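Local coordinates for protein phosphatidylinositol-specific phospholipase C (Listeria monocytogenes, PDB 2PLC) that belongs to the phosphatidylinositol-specific phospholipase C family, whose X domain is built on a TIM-barrel-type fold, at residues K211-A219 with L252-P260; P97-D107 with V148-H159. All blocks are in the same frame, centred on the assembly; numbering follows the deposited sequence.

Contact 1: residues K211-A219 with L252-P260; sequences KLFLNHISA and LGILIMDFP
Leu214 pairs with Ile254, Asn215 with Leu255 and His216 with Ile256 along the parallel strands 212-216 and 253-257, and four backbone bonds link Phe213, Asn215 and Ile217 to Ile254 and Ile256. Ile254 N donates to Phe213 O at 2.9 Å, and Asn215 N to Ile254 O at 2.8 Å. Ile256 N then reaches Asn215 O from above the carbonyl plane, 36° out of it, whereas Ile217 N meets Ile256 O at 2.7 Å. Ile254 and Ile256 thus use both N and O on the same neighbour; the backbones of Leu214 and His216 pair instead with strand 180-183, on the other edge of strand 212-216.

Strands 212-216 and 253-257, joined by helix 226-246, form a beta-alpha-beta crossover in a TIM-barrel-type fold, and successive side chains alternate between the two faces of the sheet. On the side of Leu214, His216, Ile254 and Ile256, Ile256 CD1 lies over one face of the imidazole, 3.8 Å from the His216 ring centroid and 18° off its normal, a CH-pi contact. Ile256 CD1 also lies 3.7 Å from Leu214 CD1, which touches Ile254 CD1 as well. The bond from His216 ND1 to Gln183 O restrains the rotation of the ring.

Asn215 and Leu255 project to the reverse side, toward the helices. With CG anti to the backbone N (chi1 -159°), the Asn215 amide runs alongside Leu255 CD2, and its ND2 is bonded to Ile198 O.

Beyond the strands, Asp258 OD2 comes within 3.1 Å of Ser218 CB, a contact with carbon rather than the hydroxyl. Two waters, each donating to Asp258 OD2 at 2.7 Å, carry it to Ala219: one donates to Ala219 O, the other weakly accepts from Ala219 N. Asp258 OD1 bonds separately to His25 ND1.

Contact 2: residues P97-D107 with V148-H159; sequences PKETIIMRLKD and VRGKILLLSENH
Arg104 grips Glu157 side-on: NE and NH2 both donate to Glu157 OE1, at 2.8 and 2.7 Å, while the bond from NH2 to OE2 is long and weak. The guanidinium and carboxylate planes are only 13° apart, and NH2 uses the syn lone pair of OE1. Extended chains on both residues, each with CG anti to the backbone N (chi1 173° in Arg104), bring the groups together. The aliphatic part of Lys106 lies against the same carboxylate, with CG 3.6 Å from Glu157 OE1.

The tight part is the parallel pairing of strands 101-107 and 152-157, in unbroken register from Ile101-Ile152 to Lys106-Glu157. Ile102 CG2 meets Leu155 CD1 on the face that carries Arg104; on the reverse face Leu154 CD1 packs against Met103 CE at 3.6 Å and Leu105 CB at 3.8 Å.

Both ends are looser: Pro97 and Lys98 are exposed at one, the poorly ordered His159 at the other. In the type II turn from Val148 to Lys151, Gly150 N bonds weakly to Glu99 O, whereas Lys151 O takes a straight bond from Ile101 N. Arg149 NH1 holds Lys98 O at 2.9 Å, and its NH2 forms a salt bridge with Asp12.

Helix 82-95 covers Ile101 and Ile152, helix 114-125 covers Leu105, and strands 60-65 and 169-174 pair in parallel with the outer edges of strands 101-107 and 152-157 respectively.

From the N terminus the chain runs through strand 20-24, later strand 60-65 and helix 82-95, before entering contact 2, which closes a loop of 40 residues containing helix 114-125. After strand 169-174, strand 180-183 and helix 191-207, contact 1 opens and closes over 32 residues, mostly helix 226-246. The two loops follow in series, neither nested nor crossed. Contact 2 belongs to the mixed sheet and contact 1 to the four-stranded parallel sheet that also holds strand 20-24. Their centres are about 15 Å apart, yet Ile254 CD1 packs 3.8 Å from Ile102 CD1, and His216 NE2 lies 4.0 Å from Arg104 NH1, so the two sheets meet through these inward faces.

Contact 1: residues K211-A219 with L252-P260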
loop_
_atom_site.group_PDB
_atom_site.type_symbol
_atom_site.label_atom_id
_atom_site.label_comp_id
_atom_site.label_asym_id
_atom_site.label_seq_id
_atom_site.Cartn_x
_atom_site.Cartn_y
_atom_site.Cartn_z
ATOM N N LYS A 211 15.408 0.004 5.085
ATOM C CA LYS A 211 14.599 -0.823 4.193
ATOM C C LYS A 211 13.107 -0.683 4.436
ATOM O O LYS A 211 12.673 -0.395 5.550
ATOM C CB LYS A 211 14.990 -2.298 4.321
ATOM C CG LYS A 211 16.209 -2.690 3.512
ATOM C CD LYS A 211 16.530 -4.159 3.693
ATOM C CE LYS A 211 17.482 -4.659 2.617
ATOM N NZ LYS A 211 18.795 -3.959 2.618
ATOM N N LEU A 212 12.329 -0.858 3.373
ATOM C CA LEU A 212 10.876 -0.784 3.469
ATOM C C LEU A 212 10.324 -2.186 3.670
ATOM O O LEU A 212 10.652 -3.096 2.912
ATOM C CB LEU A 212 10.268 -0.185 2.199
ATOM C CG LEU A 212 10.089 1.329 2.134
ATOM C CD1 LEU A 212 9.494 1.701 0.793
ATOM C CD2 LEU A 212 9.183 1.795 3.261
ATOM N N PHE A 213 9.525 -2.359 4.719
ATOM C CA PHE A 213 8.918 -3.650 5.019
ATOM C C PHE A 213 7.430 -3.652 4.677
ATOM O O PHE A 213 6.662 -2.847 5.212
ATOM C CB PHE A 213 9.096 -4.000 6.497
ATOM C CG PHE A 213 10.478 -4.480 6.850
ATOM C CD1 PHE A 213 11.543 -3.589 6.926
ATOM C CD2 PHE A 213 10.709 -5.824 7.125
ATOM C CE1 PHE A 213 12.820 -4.031 7.269
ATOM C CE2 PHE A 213 11.980 -6.275 7.470
ATOM C CZ PHE A 213 13.036 -5.377 7.541
ATOM N N LEU A 214 7.046 -4.514 3.736
ATOM C CA LEU A 214 5.652 -4.656 3.329
ATOM C C LEU A 214 5.163 -5.925 4.026
ATOM O O LEU A 214 5.428 -7.036 3.580
ATOM C CB LEU A 214 5.538 -4.788 1.805
ATOM C CG LEU A 214 5.784 -3.584 0.880
ATOM C CD1 LEU A 214 4.749 -2.524 1.132
ATOM C CD2 LEU A 214 7.174 -3.004 1.055
ATOM N N ASN A 215 4.473 -5.741 5.143
ATOM C CA ASN A 215 3.975 -6.844 5.957
ATOM C C ASN A 215 2.485 -7.145 5.711
ATOM O O ASN A 215 1.611 -6.481 6.264
ATOM C CB ASN A 215 4.211 -6.476 7.428
ATOM C CG ASN A 215 4.236 -7.675 8.353
ATOM O OD1 ASN A 215 3.968 -8.809 7.950
ATOM N ND2 ASN A 215 4.571 -7.426 9.611
ATOM N N HIS A 216 2.199 -8.156 4.892
ATOM C CA HIS A 216 0.820 -8.533 4.591
ATOM C C HIS A 216 0.107 -9.321 5.681
ATOM O O HIS A 216 0.517 -10.427 6.036
ATOM C CB HIS A 216 0.749 -9.335 3.291
ATOM C CG HIS A 216 0.982 -8.511 2.065
ATOM N ND1 HIS A 216 2.238 -8.285 1.549
ATOM C CD2 HIS A 216 0.121 -7.832 1.270
ATOM C CE1 HIS A 216 2.141 -7.501 0.490
ATOM N NE2 HIS A 216 0.867 -7.212 0.299
ATOM N N ILE A 217 -0.964 -8.743 6.207
ATOM C CA ILE A 217 -1.781 -9.401 7.217
ATOM C C ILE A 217 -2.793 -10.287 6.453
ATOM O O ILE A 217 -3.270 -11.303 6.964
ATOM C CB ILE A 217 -2.577 -8.363 8.054
ATOM C CG1 ILE A 217 -1.658 -7.248 8.561
ATOM C CG2 ILE A 217 -3.309 -9.041 9.195
ATOM C CD1 ILE A 217 -0.629 -7.688 9.538
ATOM N N SER A 218 -3.078 -9.905 5.206
ATOM C CA SER A 218 -4.025 -10.601 4.335
ATOM C C SER A 218 -3.641 -12.009 3.864
ATOM O O SER A 218 -2.462 -12.345 3.752
ATOM C CB SER A 218 -4.317 -9.726 3.115
ATOM O OG SER A 218 -3.109 -9.287 2.511
ATOM N N ALA A 219 -4.658 -12.807 3.547
ATOM C CA ALA A 219 -4.473 -14.174 3.068
ATOM C C ALA A 219 -5.783 -14.728 2.494
ATOM O O ALA A 219 -6.854 -14.163 2.719
ATOM C CB ALA A 219 -3.986 -15.058 4.195
ATOM N N LEU A 252 7.432 -0.090 12.705
ATOM C CA LEU A 252 7.079 -1.459 12.356
ATOM C C LEU A 252 6.890 -1.707 10.862
ATOM O O LEU A 252 6.620 -2.830 10.447
ATOM C CB LEU A 252 5.818 -1.865 13.116
ATOM C CG LEU A 252 5.839 -1.630 14.630
ATOM C CD1 LEU A 252 4.520 -2.073 15.230
ATOM C CD2 LEU A 252 7.002 -2.369 15.275
ATOM N N GLY A 253 7.039 -0.664 10.055
ATOM C CA GLY A 253 6.873 -0.817 8.620
ATOM C C GLY A 253 5.426 -0.684 8.186
ATOM O O GLY A 253 4.588 -0.167 8.923
ATOM N N ILE A 254 5.134 -1.180 6.990
ATOM C CA ILE A 254 3.794 -1.116 6.416
ATOM C C ILE A 254 2.976 -2.374 6.701
ATOM O O ILE A 254 3.322 -3.471 6.256
ATOM C CB ILE A 254 3.868 -0.890 4.897
ATOM C CG1 ILE A 254 4.771 0.311 4.602
ATOM C CG2 ILE A 254 2.471 -0.642 4.337
ATOM C CD1 ILE A 254 5.161 0.448 3.166
ATOM N N LEU A 255 1.905 -2.199 7.468
ATOM C CA LEU A 255 1.004 -3.289 7.838
ATOM C C LEU A 255 -0.178 -3.243 6.873
ATOM O O LEU A 255 -1.048 -2.372 6.968
ATOM C CB LEU A 255 0.563 -3.132 9.301
ATOM C CG LEU A 255 1.735 -3.142 10.304
ATOM C CD1 LEU A 255 1.249 -2.939 11.728
ATOM C CD2 LEU A 255 2.506 -4.454 10.193
ATOM N N ILE A 256 -0.175 -4.187 5.935
ATOM C CA ILE A 256 -1.166 -4.287 4.867
ATOM C C ILE A 256 -2.320 -5.236 5.205
ATOM O O ILE A 256 -2.135 -6.452 5.289
ATOM C CB ILE A 256 -0.446 -4.706 3.563
ATOM C CG1 ILE A 256 0.840 -3.875 3.409
ATOM C CG2 ILE A 256 -1.333 -4.469 2.369
ATOM C CD1 ILE A 256 1.733 -4.325 2.304
ATOM N N MET A 257 -3.526 -4.675 5.303
ATOM C CA MET A 257 -4.703 -5.438 5.704
ATOM C C MET A 257 -5.921 -5.497 4.782
ATOM O O MET A 257 -6.089 -4.690 3.857
ATOM C CB MET A 257 -5.202 -4.888 7.049
ATOM C CG MET A 257 -4.134 -4.699 8.106
ATOM S SD MET A 257 -4.666 -3.619 9.428
ATOM C CE MET A 257 -4.291 -2.007 8.710
ATOM N N ASP A 258 -6.768 -6.480 5.078
ATOM C CA ASP A 258 -8.053 -6.687 4.422
ATOM C C ASP A 258 -9.017 -6.263 5.525
ATOM O O ASP A 258 -8.742 -6.502 6.704
ATOM C CB ASP A 258 -8.319 -8.165 4.141
ATOM C CG ASP A 258 -7.603 -8.677 2.920
ATOM O OD1 ASP A 258 -7.257 -7.872 2.028
ATOM O OD2 ASP A 258 -7.409 -9.908 2.846
ATOM N N PHE A 259 -10.107 -5.599 5.149
ATOM C CA PHE A 259 -11.134 -5.150 6.090
ATOM C C PHE A 259 -10.627 -4.489 7.381
ATOM O O PHE A 259 -11.014 -4.885 8.481
ATOM C CB PHE A 259 -12.055 -6.324 6.455
ATOM C CG PHE A 259 -12.760 -6.937 5.281
ATOM C CD1 PHE A 259 -13.876 -6.325 4.731
ATOM C CD2 PHE A 259 -12.330 -8.145 4.751
ATOM C CE1 PHE A 259 -14.558 -6.912 3.669
ATOM C CE2 PHE A 259 -13.000 -8.738 3.695
ATOM C CZ PHE A 259 -14.120 -8.123 3.150
ATOM N N PRO A 260 -9.753 -3.476 7.270
ATOM C CA PRO A 260 -9.276 -2.849 8.503
ATOM C C PRO A 260 -10.337 -1.971 9.142
ATOM O O PRO A 260 -11.098 -1.301 8.448
ATOM C CB PRO A 260 -8.108 -2.003 8.013
ATOM C CG PRO A 260 -8.556 -1.594 6.635
ATOM C CD PRO A 260 -9.097 -2.887 6.091
HETATM O O HOH W 1 6.456 -4.966 9.117
HETATM O O HOH W 2 -7.503 -11.434 5.031
HETATM O O HOH W 3 -6.874 -11.773 1.006
#

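Contact 2: residues P97-D107 with V148-H159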
loop_
_atom_site.group_PDB
_atom_site.type_symbol
_atom_site.label_atom_id
_atom_site.label_comp_id
_atom_site.label_asym_id
_atom_site.label_seq_id
_atom_site.Cartn_x
_atom_site.Cartn_y
_atom_site.Cartn_z
ATOM N N PRO A 97 -1.973 18.508 1.757
ATOM C CA PRO A 97 -0.641 18.609 1.152
ATOM C C PRO A 97 0.608 18.122 1.893
ATOM O O PRO A 97 1.694 18.123 1.314
ATOM C CB PRO A 97 -0.550 20.091 0.804
ATOM C CG PRO A 97 -1.280 20.721 1.930
ATOM C CD PRO A 97 -2.504 19.854 2.046
ATOM N N LYS A 98 0.480 17.719 3.154
ATOM C CA LYS A 98 1.650 17.240 3.888
ATOM C C LYS A 98 1.717 15.718 3.975
ATOM O O LYS A 98 2.721 15.162 4.416
ATOM C CB LYS A 98 1.713 17.859 5.288
ATOM C CG LYS A 98 2.042 19.352 5.315
ATOM C CD LYS A 98 3.441 19.628 4.783
ATOM C CE LYS A 98 3.768 21.112 4.817
ATOM N NZ LYS A 98 5.131 21.387 4.285
ATOM N N GLU A 99 0.650 15.054 3.536
ATOM C CA GLU A 99 0.578 13.597 3.557
ATOM C C GLU A 99 1.303 13.008 2.357
ATOM O O GLU A 99 1.567 13.702 1.382
ATOM C CB GLU A 99 -0.880 13.131 3.530
ATOM C CG GLU A 99 -1.760 13.717 4.614
ATOM C CD GLU A 99 -1.239 13.449 6.005
ATOM O OE1 GLU A 99 -1.196 12.275 6.414
ATOM O OE2 GLU A 99 -0.885 14.419 6.698
ATOM N N THR A 100 1.649 11.728 2.455
ATOM C CA THR A 100 2.323 11.018 1.375
ATOM C C THR A 100 1.665 9.657 1.218
ATOM O O THR A 100 1.242 9.037 2.196
ATOM C CB THR A 100 3.849 10.846 1.619
ATOM O OG1 THR A 100 4.390 9.929 0.655
ATOM C CG2 THR A 100 4.128 10.328 3.011
ATOM N N ILE A 101 1.552 9.204 -0.022
ATOM C CA ILE A 101 0.923 7.926 -0.297
ATOM C C ILE A 101 1.861 7.005 -1.045
ATOM O O ILE A 101 2.556 7.418 -1.971
ATOM C CB ILE A 101 -0.402 8.124 -1.076
ATOM C CG1 ILE A 101 -1.393 8.879 -0.191
ATOM C CG2 ILE A 101 -0.986 6.787 -1.523
ATOM C CD1 ILE A 101 -2.675 9.236 -0.861
ATOM N N ILE A 102 1.943 5.772 -0.561
ATOM C CA ILE A 102 2.776 4.758 -1.182
ATOM C C ILE A 102 1.791 3.925 -1.985
ATOM O O ILE A 102 0.802 3.440 -1.445
ATOM C CB ILE A 102 3.481 3.900 -0.129
ATOM C CG1 ILE A 102 4.275 4.806 0.817
ATOM C CG2 ILE A 102 4.396 2.883 -0.811
ATOM C CD1 ILE A 102 4.820 4.102 2.024
ATOM N N MET A 103 2.063 3.770 -3.275
ATOM C CA MET A 103 1.164 3.047 -4.146
ATOM C C MET A 103 1.786 1.949 -4.980
ATOM O O MET A 103 2.684 2.184 -5.785
ATOM C CB MET A 103 0.452 4.043 -5.064
ATOM C CG MET A 103 -0.459 3.406 -6.096
ATOM S SD MET A 103 -1.216 4.641 -7.152
ATOM C CE MET A 103 -0.442 4.270 -8.698
ATOM N N ARG A 104 1.278 0.738 -4.787
ATOM C CA ARG A 104 1.728 -0.412 -5.544
ATOM C C ARG A 104 0.829 -0.466 -6.771
ATOM O O ARG A 104 -0.395 -0.484 -6.646
ATOM C CB ARG A 104 1.544 -1.682 -4.720
ATOM C CG ARG A 104 1.834 -2.954 -5.476
ATOM C CD ARG A 104 1.363 -4.162 -4.697
ATOM N NE ARG A 104 1.667 -5.411 -5.389
ATOM C CZ ARG A 104 1.466 -6.618 -4.867
ATOM N NH1 ARG A 104 0.955 -6.740 -3.654
ATOM N NH2 ARG A 104 1.821 -7.704 -5.540
ATOM N N LEU A 105 1.433 -0.399 -7.950
ATOM C CA LEU A 105 0.679 -0.460 -9.191
ATOM C C LEU A 105 1.095 -1.743 -9.880
ATOM O O LEU A 105 2.223 -1.872 -10.346
ATOM C CB LEU A 105 0.972 0.756 -10.071
ATOM C CG LEU A 105 0.324 0.765 -11.459
ATOM C CD1 LEU A 105 -1.185 0.629 -11.340
ATOM C CD2 LEU A 105 0.690 2.047 -12.184
ATOM N N LYS A 106 0.172 -2.695 -9.928
ATOM C CA LYS A 106 0.441 -3.995 -10.520
ATOM C C LYS A 106 -0.247 -4.247 -11.859
ATOM O O LYS A 106 -1.400 -3.870 -12.066
ATOM C CB LYS A 106 0.036 -5.082 -9.530
ATOM C CG LYS A 106 0.436 -6.472 -9.943
ATOM C CD LYS A 106 -0.106 -7.509 -8.979
ATOM C CE LYS A 106 0.481 -8.878 -9.282
ATOM N NZ LYS A 106 0.300 -9.242 -10.717
ATOM N N ASP A 107 0.499 -4.872 -12.768
ATOM C CA ASP A 107 0.014 -5.249 -14.092
ATOM C C ASP A 107 -0.720 -6.565 -13.829
ATOM O O ASP A 107 -0.094 -7.608 -13.627
ATOM C CB ASP A 107 1.214 -5.474 -15.025
ATOM C CG ASP A 107 0.813 -5.827 -16.458
ATOM O OD1 ASP A 107 -0.396 -5.987 -16.748
ATOM O OD2 ASP A 107 1.733 -5.946 -17.303
ATOM N N VAL A 148 8.900 13.750 0.094
ATOM C CA VAL A 148 7.633 13.187 -0.365
ATOM C C VAL A 148 6.378 13.919 0.116
ATOM O O VAL A 148 5.284 13.361 0.062
ATOM C CB VAL A 148 7.515 11.683 0.016
ATOM C CG1 VAL A 148 8.516 10.850 -0.768
ATOM C CG2 VAL A 148 7.733 11.493 1.511
ATOM N N ARG A 149 6.518 15.158 0.579
ATOM C CA ARG A 149 5.348 15.909 1.039
ATOM C C ARG A 149 4.364 16.133 -0.119
ATOM O O ARG A 149 4.740 16.640 -1.183
ATOM C CB ARG A 149 5.758 17.258 1.647
ATOM C CG ARG A 149 6.477 17.179 2.990
ATOM C CD ARG A 149 5.618 16.559 4.085
ATOM N NE ARG A 149 6.248 16.681 5.400
ATOM C CZ ARG A 149 5.823 16.083 6.513
ATOM N NH1 ARG A 149 4.753 15.300 6.497
ATOM N NH2 ARG A 149 6.471 16.269 7.653
ATOM N N GLY A 150 3.114 15.722 0.088
ATOM C CA GLY A 150 2.088 15.875 -0.928
ATOM C C GLY A 150 2.360 15.098 -2.204
ATOM O O GLY A 150 1.880 15.479 -3.275
ATOM N N LYS A 151 3.113 14.004 -2.099
ATOM C CA LYS A 151 3.440 13.200 -3.272
ATOM C C LYS A 151 3.149 11.713 -3.140
ATOM O O LYS A 151 2.860 11.215 -2.052
ATOM C CB LYS A 151 4.901 13.420 -3.675
ATOM C CG LYS A 151 5.120 14.713 -4.444
ATOM C CD LYS A 151 6.595 15.021 -4.621
ATOM C CE LYS A 151 6.812 16.122 -5.652
ATOM N NZ LYS A 151 6.043 17.358 -5.336
ATOM N N ILE A 152 3.218 11.020 -4.273
ATOM C CA ILE A 152 2.973 9.589 -4.344
ATOM C C ILE A 152 4.291 8.864 -4.567
ATOM O O ILE A 152 5.072 9.247 -5.431
ATOM C CB ILE A 152 2.035 9.232 -5.538
ATOM C CG1 ILE A 152 0.656 9.858 -5.341
ATOM C CG2 ILE A 152 1.899 7.717 -5.695
ATOM C CD1 ILE A 152 -0.272 9.675 -6.528
ATOM N N LEU A 153 4.562 7.856 -3.745
ATOM C CA LEU A 153 5.760 7.047 -3.909
ATOM C C LEU A 153 5.269 5.808 -4.654
ATOM O O LEU A 153 4.616 4.951 -4.074
ATOM C CB LEU A 153 6.357 6.657 -2.551
ATOM C CG LEU A 153 7.552 5.699 -2.650
ATOM C CD1 LEU A 153 8.588 6.255 -3.623
ATOM C CD2 LEU A 153 8.167 5.471 -1.291
ATOM N N LEU A 154 5.564 5.730 -5.944
ATOM C CA LEU A 154 5.126 4.607 -6.771
ATOM C C LEU A 154 5.990 3.352 -6.671
ATOM O O LEU A 154 7.216 3.423 -6.708
ATOM C CB LEU A 154 5.046 5.049 -8.240
ATOM C CG LEU A 154 4.540 4.046 -9.281
ATOM C CD1 LEU A 154 3.074 3.756 -9.046
ATOM C CD2 LEU A 154 4.734 4.604 -10.685
ATOM N N LEU A 155 5.339 2.200 -6.541
ATOM C CA LEU A 155 6.037 0.920 -6.487
ATOM C C LEU A 155 5.492 0.128 -7.665
ATOM O O LEU A 155 4.410 -0.452 -7.581
ATOM C CB LEU A 155 5.757 0.187 -5.172
ATOM C CG LEU A 155 6.242 0.856 -3.885
ATOM C CD1 LEU A 155 5.882 -0.005 -2.686
ATOM C CD2 LEU A 155 7.742 1.066 -3.951
ATOM N N SER A 156 6.214 0.167 -8.782
ATOM C CA SER A 156 5.798 -0.520 -10.004
ATOM C C SER A 156 6.065 -2.011 -10.039
ATOM O O SER A 156 7.163 -2.467 -9.731
ATOM C CB SER A 156 6.448 0.118 -11.233
ATOM O OG SER A 156 5.984 1.438 -11.423
ATOM N N GLU A 157 5.058 -2.756 -10.479
ATOM C CA GLU A 157 5.156 -4.200 -10.605
ATOM C C GLU A 157 4.584 -4.618 -11.951
ATOM O O GLU A 157 3.377 -4.511 -12.190
ATOM C CB GLU A 157 4.390 -4.895 -9.481
ATOM C CG GLU A 157 4.450 -6.410 -9.547
ATOM C CD GLU A 157 3.790 -7.086 -8.361
ATOM O OE1 GLU A 157 3.107 -6.398 -7.577
ATOM O OE2 GLU A 157 3.954 -8.314 -8.211
ATOM N N ASN A 158 5.462 -5.062 -12.840
ATOM C CA ASN A 158 5.048 -5.508 -14.160
ATOM C C ASN A 158 6.074 -6.427 -14.806
ATOM O O ASN A 158 7.067 -6.808 -14.180
ATOM C CB ASN A 158 4.711 -4.319 -15.076
ATOM C CG ASN A 158 5.806 -3.268 -15.116
ATOM O OD1 ASN A 158 5.540 -2.098 -15.389
ATOM N ND2 ASN A 158 7.041 -3.678 -14.848
ATOM N N HIS A 159 5.812 -6.779 -16.061
ATOM C CA HIS A 159 6.665 -7.669 -16.839
ATOM C C HIS A 159 8.117 -7.188 -16.979
ATOM O O HIS A 159 9.051 -7.988 -16.880
ATOM C CB HIS A 159 6.028 -7.891 -18.220
ATOM C CG HIS A 159 6.733 -8.906 -19.066
ATOM N ND1 HIS A 159 7.721 -9.736 -18.577
ATOM C CD2 HIS A 159 6.598 -9.219 -20.377
ATOM C CE1 HIS A 159 8.164 -10.512 -19.548
ATOM N NE2 HIS A 159 7.499 -10.218 -20.652
HETATM O O HOH W 4 3.410 19.611 -0.440
HETATM O O HOH W 5 3.369 -0.965 -13.010
#